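Local coordinates for probable sulfate-binding lipoprotein SubI (Mycobacterium tuberculosis, PDB 6DDN) that probably binds sulfate outside the cytoplasmic membrane as the carrier component of a sulfate uptake system, at residues T55-A60 with K102-V107; T143-A148 with K248-V253; Q257-E262 with W320-L325; F298-P303 with D311-P316. One frame throughout, in Å; residues are numbered along the deposited sequence.

Interaction 1 of 4, residues T55-A60 with K102-V107; sequences TLVAYA and KPADLV. With SO4 (sulfate ion), chain C.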
loop_
_atom_site.group_PDB
_atom_site.type_symbol
_atom_site.label_atom_id
_atom_site.label_comp_id
_atom_site.label_asym_id
_atom_site.label_seq_id
_atom_site.Cartn_x
_atom_site.Cartn_y
_atom_site.Cartn_z
ATOM N N THR A 55 16.236 5.422 10.990
ATOM C CA THR A 55 14.957 6.069 10.730
ATOM C C THR A 55 14.308 5.448 9.505
ATOM O O THR A 55 14.920 5.389 8.433
ATOM C CB THR A 55 15.130 7.574 10.520
ATOM O OG1 THR A 55 15.569 8.178 11.742
ATOM C CG2 THR A 55 13.813 8.202 10.091
ATOM N N LEU A 56 13.071 4.989 9.668
ATOM C CA LEU A 56 12.275 4.462 8.570
ATOM C C LEU A 56 11.272 5.523 8.137
ATOM O O LEU A 56 10.414 5.929 8.930
ATOM C CB LEU A 56 11.549 3.181 8.979
ATOM C CG LEU A 56 10.514 2.690 7.963
ATOM C CD1 LEU A 56 11.188 2.229 6.681
ATOM C CD2 LEU A 56 9.675 1.581 8.552
ATOM N N VAL A 57 11.387 5.973 6.895
ATOM C CA VAL A 57 10.410 6.866 6.286
ATOM C C VAL A 57 9.465 5.996 5.473
ATOM O O VAL A 57 9.830 5.497 4.402
ATOM C CB VAL A 57 11.081 7.942 5.422
ATOM C CG1 VAL A 57 10.034 8.738 4.654
ATOM C CG2 VAL A 57 11.919 8.866 6.288
ATOM N N ALA A 58 8.256 5.793 5.984
ATOM C CA ALA A 58 7.280 4.914 5.361
ATOM C C ALA A 58 6.063 5.713 4.918
ATOM O O ALA A 58 5.903 6.890 5.251
ATOM C CB ALA A 58 6.861 3.788 6.315
ATOM N N TYR A 59 5.191 5.049 4.158
ATOM C CA TYR A 59 3.978 5.694 3.675
ATOM C C TYR A 59 2.925 5.756 4.779
ATOM O O TYR A 59 3.256 5.644 5.962
ATOM C CB TYR A 59 3.447 4.991 2.416
ATOM C CG TYR A 59 3.085 3.526 2.555
ATOM C CD1 TYR A 59 4.061 2.556 2.749
ATOM C CD2 TYR A 59 1.765 3.110 2.446
ATOM C CE1 TYR A 59 3.728 1.216 2.861
ATOM C CE2 TYR A 59 1.425 1.777 2.552
ATOM C CZ TYR A 59 2.406 0.834 2.763
ATOM O OH TYR A 59 2.056 -0.494 2.870
ATOM N N ALA A 60 1.656 5.938 4.410
ATOM C CA ALA A 60 0.668 6.410 5.373
ATOM C C ALA A 60 0.056 5.314 6.238
ATOM O O ALA A 60 -0.458 5.622 7.318
ATOM C CB ALA A 60 -0.455 7.156 4.649
ATOM N N LYS A 102 15.369 14.884 3.559
ATOM C CA LYS A 102 14.784 14.312 4.766
ATOM C C LYS A 102 15.617 13.130 5.247
ATOM O O LYS A 102 15.892 12.210 4.463
ATOM C CB LYS A 102 13.345 13.866 4.520
ATOM C CG LYS A 102 12.684 13.173 5.695
ATOM C CD LYS A 102 11.171 13.254 5.578
ATOM C CE LYS A 102 10.494 12.922 6.894
ATOM N NZ LYS A 102 9.726 11.650 6.805
ATOM N N PRO A 103 16.043 13.118 6.508
ATOM C CA PRO A 103 16.860 12.005 7.003
ATOM C C PRO A 103 16.094 10.695 6.923
ATOM O O PRO A 103 14.933 10.604 7.328
ATOM C CB PRO A 103 17.158 12.403 8.453
ATOM C CG PRO A 103 16.046 13.330 8.823
ATOM C CD PRO A 103 15.724 14.088 7.569
ATOM N N ALA A 104 16.755 9.679 6.377
ATOM C CA ALA A 104 16.150 8.365 6.236
ATOM C C ALA A 104 17.256 7.331 6.128
ATOM O O ALA A 104 18.266 7.561 5.458
ATOM C CB ALA A 104 15.236 8.293 5.007
ATOM N N ASP A 105 17.064 6.202 6.807
ATOM C CA ASP A 105 17.930 5.049 6.635
ATOM C C ASP A 105 17.256 3.917 5.875
ATOM O O ASP A 105 17.954 3.090 5.280
ATOM C CB ASP A 105 18.411 4.534 8.000
ATOM C CG ASP A 105 19.170 5.593 8.786
ATOM O OD1 ASP A 105 20.367 5.812 8.501
ATOM O OD2 ASP A 105 18.568 6.210 9.690
ATOM N N LEU A 106 15.924 3.874 5.869
ATOM C CA LEU A 106 15.164 2.916 5.083
ATOM C C LEU A 106 13.910 3.591 4.555
ATOM O O LEU A 106 13.322 4.451 5.218
ATOM C CB LEU A 106 14.762 1.684 5.900
ATOM C CG LEU A 106 15.855 0.677 6.238
ATOM C CD1 LEU A 106 16.081 0.642 7.738
ATOM C CD2 LEU A 106 15.474 -0.695 5.713
ATOM N N VAL A 107 13.503 3.187 3.357
ATOM C CA VAL A 107 12.272 3.663 2.746
ATOM C C VAL A 107 11.337 2.479 2.572
ATOM O O VAL A 107 11.778 1.373 2.243
ATOM C CB VAL A 107 12.529 4.362 1.396
ATOM C CG1 VAL A 107 12.965 5.787 1.639
ATOM C CG2 VAL A 107 13.572 3.604 0.590
HETATM S S SO4 C . -0.434 6.277 0.979
HETATM O O1 SO4 C . 0.760 6.751 1.675
HETATM O O2 SO4 C . -1.000 5.146 1.711
HETATM O O3 SO4 C . -1.424 7.347 0.905
HETATM O O4 SO4 C . -0.072 5.861 -0.371
#
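Leu-56 and Val-57 pair in parallel with Leu-106 and Val-107; Asp-105 lies just before the second strand. Backbone bonds come first. Thr-55 O accepts two donors: Asp-105 N at 2.8 Å, in the carbonyl plane, and Leu-106 N, tilted from that plane. Val-57 N gives its hydrogen to Leu-106 O at 3.0 Å. One side-chain bond is added: Thr-55 N reaches Asp-105 OD2 at 2.8 Å on the anti side of the carboxylate. The other oxygen, OD1, is held by Ser-271 OG, so both ends of the group are fixed.

Apolar contacts line both faces. With CG of Leu-56 anti to the backbone N (chi1 170°), its CD1 rests on Leu-106 CB at 3.7 Å. On the other face Val-57 CG2 meets Ala-104 CB at 3.6 Å, and both methyls of Val-57 face the ammonium tip of Lys-102, which bonds to Ser-87.

Beyond the strand, Ala-60 N binds O1 of a sulfate, probably from the crystallisation liquor, which Ser-175, Ser-177, Gly-218 and Tyr-236 also bind. Its place past the strand's C-terminal end is consistent with the ligand site of periplasmic binding proteins.

Interaction 2 of 4, residues T143-A148 with K248-V253; sequences TFVVRA and KPVQHV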
loop_
_atom_site.group_PDB
_atom_site.type_symbol
_atom_site.label_atom_id
_atom_site.label_comp_id
_atom_site.label_asym_id
_atom_site.label_seq_id
_atom_site.Cartn_x
_atom_site.Cartn_y
_atom_site.Cartn_z
ATOM N N THR A 143 -9.526 -3.029 -1.639
ATOM C CA THR A 143 -10.783 -3.469 -1.057
ATOM C C THR A 143 -11.696 -2.270 -0.844
ATOM O O THR A 143 -11.252 -1.119 -0.827
ATOM C CB THR A 143 -10.560 -4.205 0.270
ATOM O OG1 THR A 143 -11.798 -4.760 0.728
ATOM C CG2 THR A 143 -10.018 -3.249 1.319
ATOM N N PHE A 144 -12.989 -2.556 -0.693
ATOM C CA PHE A 144 -13.986 -1.542 -0.364
ATOM C C PHE A 144 -14.149 -1.502 1.148
ATOM O O PHE A 144 -14.670 -2.450 1.740
ATOM C CB PHE A 144 -15.335 -1.852 -1.009
ATOM C CG PHE A 144 -15.324 -1.855 -2.509
ATOM C CD1 PHE A 144 -14.484 -1.018 -3.218
ATOM C CD2 PHE A 144 -16.183 -2.687 -3.209
ATOM C CE1 PHE A 144 -14.491 -1.022 -4.601
ATOM C CE2 PHE A 144 -16.194 -2.697 -4.591
ATOM C CZ PHE A 144 -15.347 -1.863 -5.289
ATOM N N VAL A 145 -13.725 -0.416 1.779
ATOM C CA VAL A 145 -14.121 -0.195 3.163
ATOM C C VAL A 145 -15.552 0.312 3.169
ATOM O O VAL A 145 -15.925 1.195 2.386
ATOM C CB VAL A 145 -13.170 0.777 3.881
ATOM C CG1 VAL A 145 -13.608 0.952 5.326
ATOM C CG2 VAL A 145 -11.756 0.249 3.836
ATOM N N VAL A 146 -16.364 -0.262 4.052
ATOM C CA VAL A 146 -17.808 -0.104 4.021
ATOM C C VAL A 146 -18.287 0.077 5.453
ATOM O O VAL A 146 -17.615 -0.310 6.410
ATOM C CB VAL A 146 -18.481 -1.324 3.351
ATOM C CG1 VAL A 146 -18.719 -2.440 4.359
ATOM C CG2 VAL A 146 -19.756 -0.923 2.665
ATOM N N ARG A 147 -19.454 0.694 5.601
ATOM C CA ARG A 147 -19.959 0.887 6.948
ATOM C C ARG A 147 -20.584 -0.402 7.471
ATOM O O ARG A 147 -20.999 -1.276 6.705
ATOM C CB ARG A 147 -20.942 2.054 6.991
ATOM C CG ARG A 147 -20.184 3.361 6.983
ATOM C CD ARG A 147 -21.037 4.605 6.851
ATOM N NE ARG A 147 -20.234 5.714 6.334
ATOM C CZ ARG A 147 -19.166 6.235 6.939
ATOM N NH1 ARG A 147 -18.755 5.779 8.116
ATOM N NH2 ARG A 147 -18.510 7.235 6.368
ATOM N N ALA A 148 -20.616 -0.518 8.797
ATOM C CA ALA A 148 -20.972 -1.770 9.458
ATOM C C ALA A 148 -22.293 -2.317 8.937
ATOM O O ALA A 148 -23.318 -1.630 8.963
ATOM C CB ALA A 148 -21.042 -1.555 10.970
ATOM N N LYS A 248 -13.611 0.533 15.150
ATOM C CA LYS A 248 -14.399 1.456 14.348
ATOM C C LYS A 248 -15.480 0.694 13.584
ATOM O O LYS A 248 -15.208 -0.365 13.011
ATOM C CB LYS A 248 -13.506 2.223 13.376
ATOM C CG LYS A 248 -12.617 3.267 14.046
ATOM C CD LYS A 248 -13.282 3.858 15.286
ATOM C CE LYS A 248 -12.593 5.136 15.744
ATOM N NZ LYS A 248 -13.479 6.326 15.611
ATOM N N PRO A 249 -16.710 1.207 13.560
ATOM C CA PRO A 249 -17.846 0.452 12.992
ATOM C C PRO A 249 -17.824 0.419 11.468
ATOM O O PRO A 249 -18.619 1.058 10.769
ATOM C CB PRO A 249 -19.053 1.209 13.553
ATOM C CG PRO A 249 -18.578 2.614 13.642
ATOM C CD PRO A 249 -17.115 2.546 14.018
ATOM N N VAL A 250 -16.881 -0.354 10.928
ATOM C CA VAL A 250 -16.747 -0.549 9.491
ATOM C C VAL A 250 -16.456 -2.019 9.225
ATOM O O VAL A 250 -16.049 -2.768 10.114
ATOM C CB VAL A 250 -15.632 0.331 8.882
ATOM C CG1 VAL A 250 -15.995 1.808 8.974
ATOM C CG2 VAL A 250 -14.311 0.059 9.577
ATOM N N GLN A 251 -16.691 -2.431 7.980
ATOM C CA GLN A 251 -16.226 -3.714 7.477
ATOM C C GLN A 251 -15.737 -3.503 6.049
ATOM O O GLN A 251 -15.709 -2.376 5.546
ATOM C CB GLN A 251 -17.316 -4.790 7.562
ATOM C CG GLN A 251 -18.733 -4.280 7.396
ATOM C CD GLN A 251 -19.767 -5.281 7.873
ATOM O OE1 GLN A 251 -19.944 -5.482 9.075
ATOM N NE2 GLN A 251 -20.453 -5.920 6.931
ATOM N N HIS A 252 -15.331 -4.586 5.389
ATOM C CA HIS A 252 -14.818 -4.459 4.035
ATOM C C HIS A 252 -15.234 -5.644 3.178
ATOM O O HIS A 252 -15.287 -6.783 3.651
ATOM C CB HIS A 252 -13.288 -4.309 4.019
ATOM C CG HIS A 252 -12.547 -5.536 4.446
ATOM N ND1 HIS A 252 -12.336 -5.856 5.771
ATOM C CD2 HIS A 252 -11.956 -6.518 3.725
ATOM C CE1 HIS A 252 -11.653 -6.985 5.845
ATOM N NE2 HIS A 252 -11.410 -7.407 4.618
ATOM N N VAL A 253 -15.541 -5.353 1.916
ATOM C CA VAL A 253 -15.812 -6.353 0.893
ATOM C C VAL A 253 -14.832 -6.123 -0.245
ATOM O O VAL A 253 -14.678 -4.989 -0.716
ATOM C CB VAL A 253 -17.261 -6.276 0.377
ATOM C CG1 VAL A 253 -17.660 -7.584 -0.293
ATOM C CG2 VAL A 253 -18.217 -5.928 1.507
#
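The His-252 imidazole meets Thr-143 at its edge, where OG1 lies near the ring plane, 3.5 Å from His-252 CD2. The first torsion of His-252 puts CG between the backbone N and the carbonyl carbon (chi1 68°), and ND1 bonds to Glu-244. The Phe-144 ring approaches Val-253 O obliquely, and it also packs edge-to-face with Trp-157.

Between these groups two strands run antiparallel. Phe-144 and Val-253 form a hydrogen-bonded pair, with N to O distances of 3.0 Å both from Phe-144 N to Val-253 O and from Val-253 N to Phe-144 O. Val-146 and Gln-251 form the next such pair. Val-146 N lies 2.7 Å from Gln-251 O, almost in line with that carbonyl. The return bond, from Gln-251 N to Val-146 O, is 2.8 Å long. A last bond, from Ala-148 N to Pro-249 O, comes from above the carbonyl plane. Pro-249 is the centre of an inverse gamma turn that leads into its strand.

Two side-chain contacts fill the faces. Val-146 CG1 touches Gln-251 CG at 3.6 Å, and Val-145 CG1 packs on Val-250 CB at 4.1 Å, beside Phe-225 of helix 218-227. Paired backbone bonds thus carry the contact, while polar side chains such as His-252 and Arg-147 are bonded beyond it, Arg-147 to Phe-225 O and Gly-230 O.

Interaction 3 of 4, residues Q257-E262 with W320-L325; sequences QTFKIE and WTIADL. With SO4 (sulfate ion), chain G.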
loop_
_atom_site.group_PDB
_atom_site.type_symbol
_atom_site.label_atom_id
_atom_site.label_comp_id
_atom_site.label_asym_id
_atom_site.label_seq_id
_atom_site.Cartn_x
_atom_site.Cartn_y
_atom_site.Cartn_z
ATOM N N GLN A 257 -13.078 -8.621 -8.921
ATOM C CA GLN A 257 -11.807 -8.258 -9.528
ATOM C C GLN A 257 -11.171 -7.154 -8.696
ATOM O O GLN A 257 -11.812 -6.136 -8.414
ATOM C CB GLN A 257 -11.987 -7.793 -10.973
ATOM C CG GLN A 257 -12.708 -8.782 -11.873
ATOM C CD GLN A 257 -12.528 -8.459 -13.345
ATOM O OE1 GLN A 257 -11.406 -8.325 -13.829
ATOM N NE2 GLN A 257 -13.638 -8.325 -14.062
ATOM N N THR A 258 -9.921 -7.363 -8.292
ATOM C CA THR A 258 -9.180 -6.370 -7.533
ATOM C C THR A 258 -7.730 -6.385 -7.993
ATOM O O THR A 258 -7.317 -7.231 -8.792
ATOM C CB THR A 258 -9.276 -6.619 -6.023
ATOM O OG1 THR A 258 -8.794 -5.471 -5.316
ATOM C CG2 THR A 258 -8.451 -7.831 -5.629
ATOM N N PHE A 259 -6.954 -5.432 -7.482
ATOM C CA PHE A 259 -5.567 -5.250 -7.879
ATOM C C PHE A 259 -4.628 -5.714 -6.775
ATOM O O PHE A 259 -4.921 -5.550 -5.586
ATOM C CB PHE A 259 -5.277 -3.789 -8.220
ATOM C CG PHE A 259 -4.232 -3.618 -9.280
ATOM C CD1 PHE A 259 -4.575 -3.668 -10.621
ATOM C CD2 PHE A 259 -2.904 -3.418 -8.938
ATOM C CE1 PHE A 259 -3.618 -3.520 -11.601
ATOM C CE2 PHE A 259 -1.940 -3.267 -9.914
ATOM C CZ PHE A 259 -2.298 -3.318 -11.249
ATOM N N LYS A 260 -3.497 -6.286 -7.177
ATOM C CA LYS A 260 -2.497 -6.762 -6.228
ATOM C C LYS A 260 -1.609 -5.602 -5.804
ATOM O O LYS A 260 -0.895 -5.022 -6.631
ATOM C CB LYS A 260 -1.664 -7.882 -6.848
ATOM C CG LYS A 260 -0.654 -8.502 -5.894
ATOM C CD LYS A 260 0.491 -9.150 -6.655
ATOM C CE LYS A 260 1.186 -10.208 -5.814
ATOM N NZ LYS A 260 2.195 -10.972 -6.604
ATOM N N ILE A 261 -1.652 -5.264 -4.522
ATOM C CA ILE A 261 -0.838 -4.190 -3.969
ATOM C C ILE A 261 0.500 -4.770 -3.535
ATOM O O ILE A 261 0.548 -5.774 -2.814
ATOM C CB ILE A 261 -1.554 -3.509 -2.793
ATOM C CG1 ILE A 261 -2.883 -2.912 -3.259
ATOM C CG2 ILE A 261 -0.662 -2.447 -2.162
ATOM C CD1 ILE A 261 -3.587 -2.085 -2.203
ATOM N N GLU A 262 1.590 -4.149 -3.984
ATOM C CA GLU A 262 2.943 -4.568 -3.635
ATOM C C GLU A 262 3.694 -3.361 -3.097
ATOM O O GLU A 262 3.928 -2.398 -3.833
ATOM C CB GLU A 262 3.672 -5.163 -4.843
ATOM C CG GLU A 262 2.964 -6.349 -5.478
ATOM C CD GLU A 262 3.813 -7.033 -6.531
ATOM O OE1 GLU A 262 4.286 -8.162 -6.277
ATOM O OE2 GLU A 262 4.011 -6.438 -7.611
ATOM N N TRP A 320 -5.512 -8.665 -10.413
ATOM C CA TRP A 320 -4.740 -7.929 -11.402
ATOM C C TRP A 320 -3.428 -7.452 -10.793
ATOM O O TRP A 320 -3.383 -7.022 -9.637
ATOM C CB TRP A 320 -5.539 -6.733 -11.921
ATOM C CG TRP A 320 -6.750 -7.112 -12.716
ATOM C CD1 TRP A 320 -8.055 -6.951 -12.350
ATOM C CD2 TRP A 320 -6.769 -7.713 -14.017
ATOM N NE1 TRP A 320 -8.885 -7.416 -13.342
ATOM C CE2 TRP A 320 -8.120 -7.889 -14.377
ATOM C CE3 TRP A 320 -5.774 -8.119 -14.912
ATOM C CZ2 TRP A 320 -8.501 -8.454 -15.591
ATOM C CZ3 TRP A 320 -6.155 -8.679 -16.118
ATOM C CH2 TRP A 320 -7.506 -8.841 -16.446
ATOM N N THR A 321 -2.358 -7.532 -11.578
ATOM C CA THR A 321 -1.037 -7.097 -11.150
ATOM C C THR A 321 -0.510 -6.026 -12.094
ATOM O O THR A 321 -0.963 -5.893 -13.235
ATOM C CB THR A 321 -0.049 -8.270 -11.098
ATOM O OG1 THR A 321 0.213 -8.735 -12.427
ATOM C CG2 THR A 321 -0.619 -9.410 -10.271
ATOM N N ILE A 322 0.468 -5.259 -11.602
ATOM C CA ILE A 322 1.085 -4.224 -12.427
ATOM C C ILE A 322 1.756 -4.839 -13.647
ATOM O O ILE A 322 1.887 -4.186 -14.689
ATOM C CB ILE A 322 2.073 -3.384 -11.588
ATOM C CG1 ILE A 322 2.132 -1.947 -12.109
ATOM C CG2 ILE A 322 3.467 -3.998 -11.593
ATOM C CD1 ILE A 322 0.873 -1.158 -11.851
ATOM N N ALA A 323 2.175 -6.104 -13.550
ATOM C CA ALA A 323 2.770 -6.775 -14.699
ATOM C C ALA A 323 1.731 -7.063 -15.776
ATOM O O ALA A 323 2.069 -7.109 -16.964
ATOM C CB ALA A 323 3.455 -8.067 -14.258
ATOM N N ASP A 324 0.470 -7.262 -15.381
ATOM C CA ASP A 324 -0.591 -7.457 -16.364
ATOM C C ASP A 324 -0.749 -6.235 -17.254
ATOM O O ASP A 324 -1.108 -6.365 -18.430
ATOM C CB ASP A 324 -1.915 -7.767 -15.661
ATOM C CG ASP A 324 -1.831 -8.985 -14.761
ATOM O OD1 ASP A 324 -0.724 -9.287 -14.271
ATOM O OD2 ASP A 324 -2.873 -9.638 -14.535
ATOM N N LEU A 325 -0.484 -5.048 -16.718
ATOM C CA LEU A 325 -0.610 -3.805 -17.458
ATOM C C LEU A 325 0.705 -3.361 -18.083
ATOM O O LEU A 325 0.821 -2.203 -18.498
ATOM C CB LEU A 325 -1.150 -2.705 -16.542
ATOM C CG LEU A 325 -2.577 -2.919 -16.030
ATOM C CD1 LEU A 325 -3.182 -1.614 -15.535
ATOM C CD2 LEU A 325 -3.442 -3.532 -17.119
HETATM S S SO4 G . -15.955 -6.446 -10.546
HETATM O O1 SO4 G . -14.562 -6.255 -10.167
HETATM O O2 SO4 G . -16.792 -5.662 -9.650
HETATM O O3 SO4 G . -16.165 -5.995 -11.919
HETATM O O4 SO4 G . -16.288 -7.862 -10.434
#
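Phe-259 and Trp-320 form a parallel beta bridge, which adds the short strand 318-320 to strand 257-267 in the sheet of this solute-binding protein. Two backbone bonds make the bridge. Trp-320 N donates to Thr-258 O at 2.8 Å, in the carbonyl plane. Trp-320 O then accepts from Lys-260 N at 2.6 Å, nearly straight on. The opposite edge of strand 257-267 is also occupied, since Phe-259 and Ile-261 bond to Val-142 and Ser-140.

The indole N-H is satisfied too. Trp-320 NE1 donates to Gln-257 OE1 at 2.7 Å, and the oxygen lies close to the ring plane. The two side chains lie side by side and point the same way, with amide and ring planes 37° apart. The extended glutamine chain, with chi2 at -164°, carries the amide out to that edge. Gln-257 N donates to O1 of a sulfate ion, probably from the crystallisation liquor, which Trp-157 N also binds. Thr-258 OG1 is bonded to Val-142 O. Lys-260 NZ forms a salt bridge with Glu-262 OE1 in its own strand.

The Phe-259 and Trp-320 side chains cross at about a right angle, with Phe-259 CD1 against Trp-320 CB. Ala-184 of helix 177-190 also touches this phenylalanine. The far end of the Phe-259 ring reaches Ile-322, CZ to CD1 3.9 Å. Trp-320 O stands 3.5 Å above the Phe-259 ring plane, displaced toward the rim.

Interaction 4 of 4, residues F298-P303 with D311-P316; sequences FRPVDP and DLFPVP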
loop_
_atom_site.group_PDB
_atom_site.type_symbol
_atom_site.label_atom_id
_atom_site.label_comp_id
_atom_site.label_asym_id
_atom_site.label_seq_id
_atom_site.Cartn_x
_atom_site.Cartn_y
_atom_site.Cartn_z
ATOM N N PHE A 298 -1.119 -7.675 6.649
ATOM C CA PHE A 298 -0.408 -7.448 5.398
ATOM C C PHE A 298 -0.059 -8.795 4.778
ATOM O O PHE A 298 0.437 -9.691 5.469
ATOM C CB PHE A 298 0.858 -6.620 5.627
ATOM C CG PHE A 298 0.607 -5.285 6.278
ATOM C CD1 PHE A 298 0.408 -5.189 7.646
ATOM C CD2 PHE A 298 0.580 -4.125 5.521
ATOM C CE1 PHE A 298 0.178 -3.964 8.244
ATOM C CE2 PHE A 298 0.354 -2.896 6.114
ATOM C CZ PHE A 298 0.151 -2.816 7.477
ATOM N N ARG A 299 -0.318 -8.934 3.488
ATOM C CA ARG A 299 -0.110 -10.213 2.823
ATOM C C ARG A 299 1.378 -10.482 2.637
ATOM O O ARG A 299 2.061 -9.708 1.953
ATOM C CB ARG A 299 -0.842 -10.228 1.485
ATOM C CG ARG A 299 -2.328 -10.474 1.645
ATOM C CD ARG A 299 -3.125 -10.077 0.422
ATOM N NE ARG A 299 -4.556 -10.248 0.657
ATOM C CZ ARG A 299 -5.318 -11.135 0.025
ATOM N NH1 ARG A 299 -4.790 -11.940 -0.888
ATOM N NH2 ARG A 299 -6.611 -11.220 0.311
ATOM N N PRO A 300 1.919 -11.548 3.215
ATOM C CA PRO A 300 3.360 -11.794 3.122
ATOM C C PRO A 300 3.755 -12.368 1.770
ATOM O O PRO A 300 2.942 -12.934 1.037
ATOM C CB PRO A 300 3.609 -12.811 4.240
ATOM C CG PRO A 300 2.325 -13.575 4.313
ATOM C CD PRO A 300 1.232 -12.572 4.022
ATOM N N VAL A 301 5.043 -12.212 1.454
ATOM C CA VAL A 301 5.600 -12.752 0.217
ATOM C C VAL A 301 6.255 -14.112 0.413
ATOM O O VAL A 301 6.524 -14.801 -0.583
ATOM C CB VAL A 301 6.613 -11.777 -0.419
ATOM C CG1 VAL A 301 5.934 -10.463 -0.760
ATOM C CG2 VAL A 301 7.794 -11.553 0.510
ATOM N N ASP A 302 6.524 -14.516 1.648
ATOM C CA ASP A 302 7.040 -15.851 1.913
ATOM C C ASP A 302 5.995 -16.881 1.503
ATOM O O ASP A 302 4.901 -16.907 2.090
ATOM C CB ASP A 302 7.392 -16.005 3.392
ATOM C CG ASP A 302 8.210 -17.255 3.676
ATOM O OD1 ASP A 302 7.860 -18.343 3.169
ATOM O OD2 ASP A 302 9.210 -17.147 4.416
ATOM N N PRO A 303 6.276 -17.739 0.520
ATOM C CA PRO A 303 5.245 -18.677 0.046
ATOM C C PRO A 303 4.761 -19.646 1.110
ATOM O O PRO A 303 3.632 -20.143 1.002
ATOM C CB PRO A 303 5.943 -19.410 -1.109
ATOM C CG PRO A 303 7.401 -19.263 -0.822
ATOM C CD PRO A 303 7.548 -17.907 -0.202
ATOM N N ASP A 311 -5.971 -18.641 4.323
ATOM C CA ASP A 311 -7.355 -18.704 4.761
ATOM C C ASP A 311 -7.854 -17.397 5.366
ATOM O O ASP A 311 -9.058 -17.277 5.620
ATOM C CB ASP A 311 -7.522 -19.839 5.767
ATOM C CG ASP A 311 -6.725 -19.616 7.033
ATOM O OD1 ASP A 311 -5.481 -19.722 6.989
ATOM O OD2 ASP A 311 -7.344 -19.317 8.073
ATOM N N LEU A 312 -6.971 -16.426 5.615
ATOM C CA LEU A 312 -7.386 -15.090 6.025
ATOM C C LEU A 312 -7.168 -14.040 4.951
ATOM O O LEU A 312 -7.743 -12.951 5.047
ATOM C CB LEU A 312 -6.641 -14.640 7.291
ATOM C CG LEU A 312 -6.919 -15.381 8.597
ATOM C CD1 LEU A 312 -8.377 -15.803 8.722
ATOM C CD2 LEU A 312 -6.024 -16.569 8.655
ATOM N N PHE A 313 -6.347 -14.330 3.955
ATOM C CA PHE A 313 -6.146 -13.441 2.826
ATOM C C PHE A 313 -6.751 -14.102 1.595
ATOM O O PHE A 313 -6.035 -14.737 0.810
ATOM C CB PHE A 313 -4.660 -13.143 2.642
ATOM C CG PHE A 313 -4.023 -12.511 3.844
ATOM C CD1 PHE A 313 -4.520 -11.324 4.361
ATOM C CD2 PHE A 313 -2.935 -13.101 4.461
ATOM C CE1 PHE A 313 -3.940 -10.737 5.467
ATOM C CE2 PHE A 313 -2.350 -12.519 5.570
ATOM C CZ PHE A 313 -2.853 -11.336 6.074
ATOM N N PRO A 314 -8.062 -13.976 1.401
ATOM C CA PRO A 314 -8.734 -14.769 0.366
ATOM C C PRO A 314 -8.388 -14.289 -1.033
ATOM O O PRO A 314 -8.281 -13.089 -1.293
ATOM C CB PRO A 314 -10.220 -14.556 0.676
ATOM C CG PRO A 314 -10.268 -13.201 1.294
ATOM C CD PRO A 314 -8.989 -13.056 2.085
ATOM N N VAL A 315 -8.212 -15.244 -1.936
ATOM C CA VAL A 315 -7.981 -14.893 -3.340
ATOM C C VAL A 315 -9.280 -14.370 -3.939
ATOM O O VAL A 315 -10.357 -14.926 -3.654
ATOM C CB VAL A 315 -7.454 -16.106 -4.117
ATOM C CG1 VAL A 315 -8.442 -17.260 -4.068
ATOM C CG2 VAL A 315 -7.136 -15.734 -5.562
ATOM N N PRO A 316 -9.252 -13.297 -4.716
ATOM C CA PRO A 316 -10.465 -12.824 -5.384
ATOM C C PRO A 316 -10.724 -13.652 -6.638
ATOM O O PRO A 316 -10.008 -14.604 -6.947
ATOM C CB PRO A 316 -10.128 -11.371 -5.720
ATOM C CG PRO A 316 -8.650 -11.395 -5.937
ATOM C CD PRO A 316 -8.108 -12.395 -4.946
#
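Arg-299 and Phe-313 face each other from backbones that stay well apart, their CA atoms 6.8 Å from one another, one in the short strand 299-300 and the other in an irregular loop. Side chains bridge the gap. Arg-299 extends past Phe-313 in the opposite direction. Its CG sits over one face of the phenyl ring in a CH-pi contact, 3.8 Å from the ring centroid. The chain is extended from CG to NE (chi3 -176°), which carries the guanidinium out to Phe-313 CB. That carbon rests over the centre of the group, 3.4 Å from Arg-299 CZ.

The contact closes a short helical excursion, helix 303-308, between two strands of the solute-binding fold. Asp-302 is the N-cap of that helix, its OD1 bonded to Ala-304 N.

The guanidinium is gripped through its edge. Arg-299 NH2 donates to Pro-314 O at 3.0 Å with a nearly straight N-H...O angle of 173°. The oxygen lies in the guanidinium plane, but the donor stands above the plane of the proline carbonyl. Arg-299 NE forms a salt bridge with Glu-237, so two separate partners limit rotation of the group. Pro-300 CD meets the ring at Phe-313 CE2, 3.9 Å away, and Ala-294 of helix 287-295 touches the same phenylalanine.

In the fold
All four interactions reach one mixed sheet. Interaction 1 closes first along the chain, then interaction 2, then interaction 3, with interaction 4 nested inside the loop that interaction 3 closes. Interactions 1 and 2 lie on opposite sides of the chain's centre, their centres about 29 Å apart. Strand 257-267 links the parts: it neighbours strand 106-108 of interaction 1 and strand 138-147 of interaction 2. Interactions 3 and 4 are about 14 Å apart between centres and touch, through Thr-258 CG2 and Pro-316 CG at 3.6 Å. Strands 138-147 and 257-267 thus connect regions on opposite sides of the centre, consistent with the two-lobed fold of periplasmic binding proteins.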